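Local coordinates for protein benzoylformate Decarboxylase (Polynucleobacter necessarius, PDB 4K9Q) that probably decarboxylates benzoylformate to benzaldehyde and carbon dioxide, using thiamine diphosphate held with a magnesium ion as cofactor, at residues 188-193 against 291-296; 196-201 against 263-268. One frame throughout, in Å; residues are numbered along the deposited sequence.

Interaction 1: residues 188-193 against 291-296; sequences KEFAQR and TLLQVS
Helix-on-sheet packing, with Phe190 and Arg193 of helix 184-196 set against Leu293 of strand 291-296, makes this contact in the central domain, whose six-stranded parallel sheet carries the strand. The two short axes approach to 10.2 Å at 141° between their N-to-C directions. Leu293 is gripped by two flat groups. Its CD2 stands over the centre of the Phe190 ring, a CH-pi contact 4.1 Å from the centroid and 8° off the normal. The same methyl lies 3.6 Å from Arg193 CZ, over one guanidinium face but offset toward the rim. At its edge, the ring brings CE2 to within 3.6 Å of Gln294 O, and Leu311 of strand 309-312 also packs on it. The Arg193 chain is bent at chi2 and chi3. Its NH2 donates to Thr291 OG1, which lies 2.9 Å away and 15° out of the guanidinium plane, and to a water 2.7 Å from NH2, which in turn donates to Leu292 O. A salt bridge from NH1 to Asp309 gives the cation a second anchor. With both amino groups engaged, the guanidinium is probably restrained in rotation, and its charge is likely to be partly balanced by Asp309.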
ATOM      1  N   LYS A 188     -13.409  -1.082  37.086  1.00 18.42           N
ATOM      2  CA  LYS A 188     -13.346  -1.635  38.437  1.00 19.45           C
ATOM      3  C   LYS A 188     -11.911  -1.996  38.820  1.00 18.28           C
ATOM      4  O   LYS A 188     -11.438  -1.650  39.903  1.00 18.12           O
ATOM      5  CB  LYS A 188     -14.248  -2.867  38.547  1.00 19.97           C
ATOM      6  CG  LYS A 188     -14.329  -3.444  39.948  1.00 30.28           C
ATOM      7  CD  LYS A 188     -15.350  -4.581  40.023  1.00 42.86           C
ATOM      8  CE  LYS A 188     -15.366  -5.228  41.408  1.00 55.56           C
ATOM      9  NZ  LYS A 188     -16.336  -6.367  41.504  1.00 54.65           N
ATOM     10  N   GLU A 189     -11.223  -2.687  37.919  1.00 17.52           N
ATOM     11  CA  GLU A 189      -9.826  -3.046  38.131  1.00 17.57           C
ATOM     12  C   GLU A 189      -8.959  -1.803  38.354  1.00 17.88           C
ATOM     13  O   GLU A 189      -8.153  -1.747  39.288  1.00 17.57           O
ATOM     14  CB  GLU A 189      -9.310  -3.844  36.934  1.00 18.58           C
ATOM     15  CG  GLU A 189      -7.843  -4.245  37.052  1.00 20.68           C
ATOM     16  CD  GLU A 189      -7.271  -4.770  35.747  1.00 26.33           C
ATOM     17  OE1 GLU A 189      -8.063  -5.170  34.860  1.00 26.83           O
ATOM     18  OE2 GLU A 189      -6.026  -4.776  35.609  1.00 27.68           O
ATOM     19  N   PHE A 190      -9.124  -0.798  37.496  1.00 14.00           N
ATOM     20  CA  PHE A 190      -8.320   0.416  37.619  1.00 16.08           C
ATOM     21  C   PHE A 190      -8.628   1.159  38.921  1.00 16.65           C
ATOM     22  O   PHE A 190      -7.723   1.651  39.598  1.00 14.94           O
ATOM     23  CB  PHE A 190      -8.530   1.344  36.416  1.00 16.46           C
ATOM     24  CG  PHE A 190      -7.773   0.931  35.179  1.00 14.36           C
ATOM     25  CD1 PHE A 190      -7.437  -0.392  34.951  1.00 19.98           C
ATOM     26  CD2 PHE A 190      -7.396   1.889  34.236  1.00 18.51           C
ATOM     27  CE1 PHE A 190      -6.742  -0.764  33.812  1.00 20.01           C
ATOM     28  CE2 PHE A 190      -6.699   1.522  33.100  1.00 16.21           C
ATOM     29  CZ  PHE A 190      -6.362   0.205  32.890  1.00 12.84           C
ATOM     30  N   ALA A 191      -9.911   1.234  39.274  1.00 15.91           N
ATOM     31  CA  ALA A 191     -10.319   1.903  40.508  1.00 18.47           C
ATOM     32  C   ALA A 191      -9.707   1.210  41.722  1.00 21.59           C
ATOM     33  O   ALA A 191      -9.242   1.865  42.654  1.00 19.29           O
ATOM     34  CB  ALA A 191     -11.835   1.936  40.617  1.00 19.06           C
ATOM     35  N   GLN A 192      -9.691  -0.117  41.701  1.00 19.19           N
ATOM     36  CA  GLN A 192      -9.087  -0.880  42.790  1.00 23.33           C
ATOM     37  C   GLN A 192      -7.602  -0.547  42.940  1.00 21.23           C
ATOM     38  O   GLN A 192      -7.108  -0.357  44.056  1.00 19.74           O
ATOM     39  CB  GLN A 192      -9.269  -2.380  42.567  1.00 26.50           C
ATOM     40  CG  GLN A 192     -10.702  -2.864  42.732  1.00 32.30           C
ATOM     41  CD  GLN A 192     -10.891  -4.310  42.288  0.70 33.56           C
ATOM     42  OE1 GLN A 192      -9.950  -4.970  41.844  0.70 36.73           O
ATOM     43  NE2 GLN A 192     -12.118  -4.805  42.409  0.70 40.63           N
ATOM     44  N   ARG A 193      -6.888  -0.486  41.817  1.00 18.40           N
ATOM     45  CA  ARG A 193      -5.465  -0.138  41.845  1.00 21.01           C
ATOM     46  C   ARG A 193      -5.281   1.248  42.436  1.00 18.36           C
ATOM     47  O   ARG A 193      -4.417   1.466  43.284  1.00 20.50           O
ATOM     48  CB  ARG A 193      -4.857  -0.191  40.438  1.00 18.80           C
ATOM     49  CG  ARG A 193      -4.815  -1.582  39.835  1.00 18.69           C
ATOM     50  CD  ARG A 193      -3.529  -2.299  40.186  1.00 22.26           C
ATOM     51  NE  ARG A 193      -2.360  -1.648  39.594  1.00 24.68           N
ATOM     52  CZ  ARG A 193      -1.979  -1.808  38.329  1.00 23.64           C
ATOM     53  NH1 ARG A 193      -2.680  -2.593  37.518  1.00 21.44           N
ATOM     54  NH2 ARG A 193      -0.903  -1.177  37.871  1.00 24.45           N
ATOM     55  N   THR A 291       4.070   1.294  38.949  1.00 14.37           N
ATOM     56  CA  THR A 291       3.335   0.655  37.859  1.00 14.22           C
ATOM     57  C   THR A 291       2.476   1.744  37.235  1.00 15.39           C
ATOM     58  O   THR A 291       2.308   2.816  37.824  1.00 15.60           O
ATOM     59  CB  THR A 291       2.447  -0.509  38.330  1.00 18.36           C
ATOM     60  OG1 THR A 291       1.402  -0.012  39.174  1.00 18.27           O
ATOM     61  CG2 THR A 291       3.282  -1.547  39.089  1.00 19.87           C
ATOM     62  N   LEU A 292       1.943   1.479  36.050  1.00 13.67           N
ATOM     63  CA  LEU A 292       1.222   2.505  35.301  1.00 13.42           C
ATOM     64  C   LEU A 292      -0.124   2.018  34.769  1.00 12.62           C
ATOM     65  O   LEU A 292      -0.253   0.869  34.330  1.00 13.01           O
ATOM     66  CB  LEU A 292       2.101   3.014  34.148  1.00 12.74           C
ATOM     67  CG  LEU A 292       1.553   4.097  33.212  1.00 10.86           C
ATOM     68  CD1 LEU A 292       2.679   5.021  32.704  1.00 12.60           C
ATOM     69  CD2 LEU A 292       0.819   3.453  32.047  1.00 10.85           C
ATOM     70  N   LEU A 293      -1.118   2.910  34.807  1.00 13.60           N
ATOM     71  CA  LEU A 293      -2.398   2.680  34.143  1.00 12.80           C
ATOM     72  C   LEU A 293      -2.520   3.694  33.010  1.00 13.96           C
ATOM     73  O   LEU A 293      -2.078   4.838  33.159  1.00 13.98           O
ATOM     74  CB  LEU A 293      -3.565   2.879  35.113  1.00 11.80           C
ATOM     75  CG  LEU A 293      -3.510   2.055  36.398  1.00 14.23           C
ATOM     76  CD1 LEU A 293      -4.665   2.415  37.312  1.00 16.98           C
ATOM     77  CD2 LEU A 293      -3.528   0.581  36.067  1.00 15.21           C
ATOM     78  N   GLN A 294      -3.119   3.276  31.894  1.00 11.83           N
ATOM     79  CA  GLN A 294      -3.338   4.161  30.742  1.00 11.82           C
ATOM     80  C   GLN A 294      -4.782   4.082  30.241  1.00 10.86           C
ATOM     81  O   GLN A 294      -5.320   2.992  30.084  1.00 13.63           O
ATOM     82  CB  GLN A 294      -2.408   3.778  29.580  1.00 12.88           C
ATOM     83  CG  GLN A 294      -2.547   4.715  28.370  1.00 13.39           C
ATOM     84  CD  GLN A 294      -1.802   4.230  27.138  1.00 12.05           C
ATOM     85  OE1 GLN A 294      -1.338   3.093  27.085  1.00 14.45           O
ATOM     86  NE2 GLN A 294      -1.673   5.105  26.141  1.00 14.04           N
ATOM     87  N   VAL A 295      -5.396   5.235  29.977  1.00 11.60           N
ATOM     88  CA  VAL A 295      -6.681   5.307  29.272  1.00 12.21           C
ATOM     89  C   VAL A 295      -6.465   6.166  28.032  1.00 14.97           C
ATOM     90  O   VAL A 295      -5.920   7.269  28.138  1.00 13.73           O
ATOM     91  CB  VAL A 295      -7.764   5.989  30.142  1.00 12.34           C
ATOM     92  CG1 VAL A 295      -9.037   6.274  29.329  1.00 12.58           C
ATOM     93  CG2 VAL A 295      -8.080   5.143  31.372  1.00 13.41           C
ATOM     94  N   SER A 296      -6.839   5.652  26.863  1.00 13.55           N
ATOM     95  CA  SER A 296      -6.801   6.437  25.630  1.00 13.15           C
ATOM     96  C   SER A 296      -8.052   6.106  24.838  1.00 11.79           C
ATOM     97  O   SER A 296      -8.581   4.999  24.959  1.00 13.64           O
ATOM     98  CB  SER A 296      -5.554   6.108  24.803  1.00 13.92           C
ATOM     99  OG  SER A 296      -5.586   6.767  23.542  1.00 12.68           O
TER
HETATM  100  O   HOH W   1       0.547  -1.630  35.619  1.00 33.10           O

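Interaction 2: residues 196-201 against 263-268; sequences ASKNPL and GHDLIV
Leu201 and His264 cross at about a right angle, and the methyl CD1 of the leucine sits over one face of the imidazole. It lies 3.8 Å from the ring centroid, displaced toward the rim, with CD2 of the ring as its nearest atom; Leu201 CB reaches the same ring at CG. CG of His264 lies beside its own backbone N, and at the ring's edge ND1 meets Asn199. There ND1 donates to Asn199 O over 3.0 Å; the acceptor lies in the ring plane, yet ND1 stands above the carbonyl plane, 51° out of it. The Asn199 amide is turned 44° from the imidazole, and its ND2 makes a weak bond to Gly263 O. An alanine in place of His264 would probably leave Asn199 O without this donor and open a gap beside Leu201 CD1.

Where the chain leaves helix 184-196 and enters strand 201-204, strands 201-204 and 266-270 begin to run side by side, in parallel, in the Rossmann-like sheet, with Leu201 and Ile267 forming the bridge. Leu201 N donates to Leu266 O, and Val268 N donates to Leu201 O at 2.8 Å, nearly straight.

Before that bridge, the Asp265 carboxylate receives two consecutive backbone N-H groups of the turn. Lys198 N meets OD2 on its syn lone pair at 2.8 Å, with an angle of 174° at the hydrogen, whereas Asn199 N approaches OD1 of Asp265 at 2.9 Å from the syn side but well out of the carboxylate plane. Next to the Asp265 contacts, Ser197 CB packs 3.7 Å from Leu266 CB.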
ATOM      1  N   ALA A 196      -5.965   1.454  46.212  1.00 22.92           N
ATOM      2  CA  ALA A 196      -4.922   0.786  46.995  1.00 23.59           C
ATOM      3  C   ALA A 196      -3.581   1.520  47.004  1.00 24.15           C
ATOM      4  O   ALA A 196      -2.738   1.269  47.872  1.00 22.26           O
ATOM      5  CB  ALA A 196      -4.726  -0.628  46.502  1.00 21.29           C
ATOM      6  N   SER A 197      -3.370   2.411  46.039  1.00 20.27           N
ATOM      7  CA  SER A 197      -2.093   3.111  45.927  1.00 19.15           C
ATOM      8  C   SER A 197      -1.873   4.099  47.069  1.00 22.73           C
ATOM      9  O   SER A 197      -2.827   4.665  47.603  1.00 21.63           O
ATOM     10  CB  SER A 197      -1.991   3.832  44.578  1.00 18.67           C
ATOM     11  OG  SER A 197      -2.850   4.956  44.539  1.00 20.60           O
ATOM     12  N   LYS A 198      -0.607   4.309  47.420  1.00 20.87           N
ATOM     13  CA  LYS A 198      -0.240   5.200  48.520  1.00 20.23           C
ATOM     14  C   LYS A 198      -0.107   6.643  48.050  1.00 24.77           C
ATOM     15  O   LYS A 198      -0.523   7.582  48.737  1.00 24.78           O
ATOM     16  CB  LYS A 198       1.086   4.754  49.142  1.00 26.62           C
ATOM     17  CG  LYS A 198       1.056   3.390  49.821  1.00 39.58           C
ATOM     18  CD  LYS A 198       0.264   3.421  51.123  1.00 41.10           C
ATOM     19  CE  LYS A 198      -1.119   2.818  50.948  1.00 41.73           C
ATOM     20  NZ  LYS A 198      -1.035   1.387  50.529  1.00 43.42           N
ATOM     21  N   ASN A 199       0.481   6.815  46.873  1.00 21.67           N
ATOM     22  CA  ASN A 199       0.830   8.142  46.390  1.00 19.66           C
ATOM     23  C   ASN A 199       0.695   8.225  44.874  1.00 19.47           C
ATOM     24  O   ASN A 199       1.694   8.342  44.164  1.00 20.37           O
ATOM     25  CB  ASN A 199       2.268   8.465  46.797  1.00 19.93           C
ATOM     26  CG  ASN A 199       2.563   9.950  46.772  0.49 25.59           C
ATOM     27  OD1 ASN A 199       1.657  10.780  46.636  1.00 36.04           O
ATOM     28  ND2 ASN A 199       3.834  10.298  46.922  1.00 33.32           N
ATOM     29  N   PRO A 200      -0.542   8.147  44.370  1.00 19.92           N
ATOM     30  CA  PRO A 200      -0.761   8.147  42.918  1.00 17.92           C
ATOM     31  C   PRO A 200      -0.394   9.485  42.282  1.00 17.38           C
ATOM     32  O   PRO A 200      -0.453  10.529  42.939  1.00 18.20           O
ATOM     33  CB  PRO A 200      -2.268   7.902  42.795  1.00 19.16           C
ATOM     34  CG  PRO A 200      -2.835   8.418  44.075  1.00 21.36           C
ATOM     35  CD  PRO A 200      -1.809   8.084  45.118  1.00 20.19           C
ATOM     36  N   LEU A 201       0.002   9.444  41.015  1.00 14.06           N
ATOM     37  CA  LEU A 201       0.291  10.658  40.259  1.00 13.60           C
ATOM     38  C   LEU A 201      -0.491  10.609  38.955  1.00 16.44           C
ATOM     39  O   LEU A 201      -0.558   9.569  38.303  1.00 15.12           O
ATOM     40  CB  LEU A 201       1.800  10.782  40.002  1.00 16.77           C
ATOM     41  CG  LEU A 201       2.313  11.910  39.094  1.00 16.25           C
ATOM     42  CD1 LEU A 201       3.681  12.427  39.556  1.00 19.00           C
ATOM     43  CD2 LEU A 201       2.379  11.421  37.648  1.00 17.45           C
ATOM     44  N   GLY A 263       8.896   9.011  43.135  1.00 20.54           N
ATOM     45  CA  GLY A 263       8.282   9.173  44.441  1.00 23.28           C
ATOM     46  C   GLY A 263       6.808   8.808  44.488  1.00 24.40           C
ATOM     47  O   GLY A 263       6.138   9.028  45.502  1.00 25.38           O
ATOM     48  N   HIS A 264       6.302   8.252  43.389  1.00 17.48           N
ATOM     49  CA  HIS A 264       4.893   7.885  43.295  1.00 15.95           C
ATOM     50  C   HIS A 264       4.757   6.433  42.861  1.00 19.66           C
ATOM     51  O   HIS A 264       5.386   6.008  41.891  1.00 20.33           O
ATOM     52  CB  HIS A 264       4.181   8.829  42.330  1.00 17.74           C
ATOM     53  CG  HIS A 264       4.229  10.258  42.765  1.00 17.67           C
ATOM     54  ND1 HIS A 264       3.286  10.815  43.602  1.00 22.09           N
ATOM     55  CD2 HIS A 264       5.127  11.237  42.505  1.00 19.21           C
ATOM     56  CE1 HIS A 264       3.592  12.080  43.827  1.00 19.36           C
ATOM     57  NE2 HIS A 264       4.705  12.362  43.173  1.00 22.86           N
ATOM     58  N   ASP A 265       3.952   5.664  43.589  1.00 16.01           N
ATOM     59  CA  ASP A 265       3.862   4.225  43.326  1.00 16.23           C
ATOM     60  C   ASP A 265       2.986   3.871  42.125  1.00 20.31           C
ATOM     61  O   ASP A 265       3.215   2.864  41.457  1.00 19.29           O
ATOM     62  CB  ASP A 265       3.410   3.448  44.573  1.00 19.08           C
ATOM     63  CG  ASP A 265       2.086   3.939  45.142  1.00 22.68           C
ATOM     64  OD1 ASP A 265       1.673   5.081  44.845  1.00 22.43           O
ATOM     65  OD2 ASP A 265       1.464   3.175  45.914  1.00 21.91           O
ATOM     66  N   LEU A 266       1.987   4.701  41.853  1.00 17.52           N
ATOM     67  CA  LEU A 266       1.082   4.427  40.744  1.00 16.27           C
ATOM     68  C   LEU A 266       1.023   5.635  39.815  1.00 14.70           C
ATOM     69  O   LEU A 266       0.755   6.749  40.258  1.00 14.81           O
ATOM     70  CB  LEU A 266      -0.321   4.082  41.268  1.00 14.09           C
ATOM     71  CG  LEU A 266      -1.374   3.740  40.217  1.00 16.76           C
ATOM     72  CD1 LEU A 266      -0.969   2.483  39.474  1.00 17.58           C
ATOM     73  CD2 LEU A 266      -2.742   3.573  40.857  1.00 17.16           C
ATOM     74  N   ILE A 267       1.277   5.408  38.529  1.00 12.76           N
ATOM     75  CA  ILE A 267       1.191   6.488  37.538  1.00 12.51           C
ATOM     76  C   ILE A 267      -0.088   6.286  36.722  1.00 14.60           C
ATOM     77  O   ILE A 267      -0.266   5.250  36.087  1.00 14.69           O
ATOM     78  CB  ILE A 267       2.411   6.499  36.588  1.00 12.93           C
ATOM     79  CG1 ILE A 267       3.727   6.458  37.379  1.00 15.09           C
ATOM     80  CG2 ILE A 267       2.369   7.719  35.668  1.00 14.83           C
ATOM     81  CD1 ILE A 267       3.842   7.524  38.430  1.00 13.36           C
ATOM     82  N   VAL A 268      -0.984   7.264  36.767  1.00 13.23           N
ATOM     83  CA  VAL A 268      -2.274   7.155  36.104  1.00 13.93           C
ATOM     84  C   VAL A 268      -2.352   8.134  34.926  1.00 14.01           C
ATOM     85  O   VAL A 268      -2.467   9.350  35.117  1.00 13.40           O
ATOM     86  CB  VAL A 268      -3.432   7.417  37.086  1.00 13.40           C
ATOM     87  CG1 VAL A 268      -4.781   7.216  36.392  1.00 13.07           C
ATOM     88  CG2 VAL A 268      -3.325   6.487  38.295  1.00 16.50           C
TER

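In the fold
Strand 266-270 joins the two contacts: it pairs with strand 201-204 in interaction 2 and with strand 291-296, which carries interaction 1, on its other side. The contact centres are 11 Å apart, and two probable backbone hydrogen bonds connect them, Leu293 N to Ile267 O at 2.8 Å and Ile267 N to Thr291 O at 2.9 Å. Helix 184-196 provides further continuity, since the 188-193 segment packs on the sheet and the 196-201 segment leads from its end into the sheet. Leu266 of interaction 2 reaches into interaction 1, its CD1 3.5 Å from Thr291 OG1. Both contacts belong to the central domain, away from the thiamine diphosphate and magnesium sites.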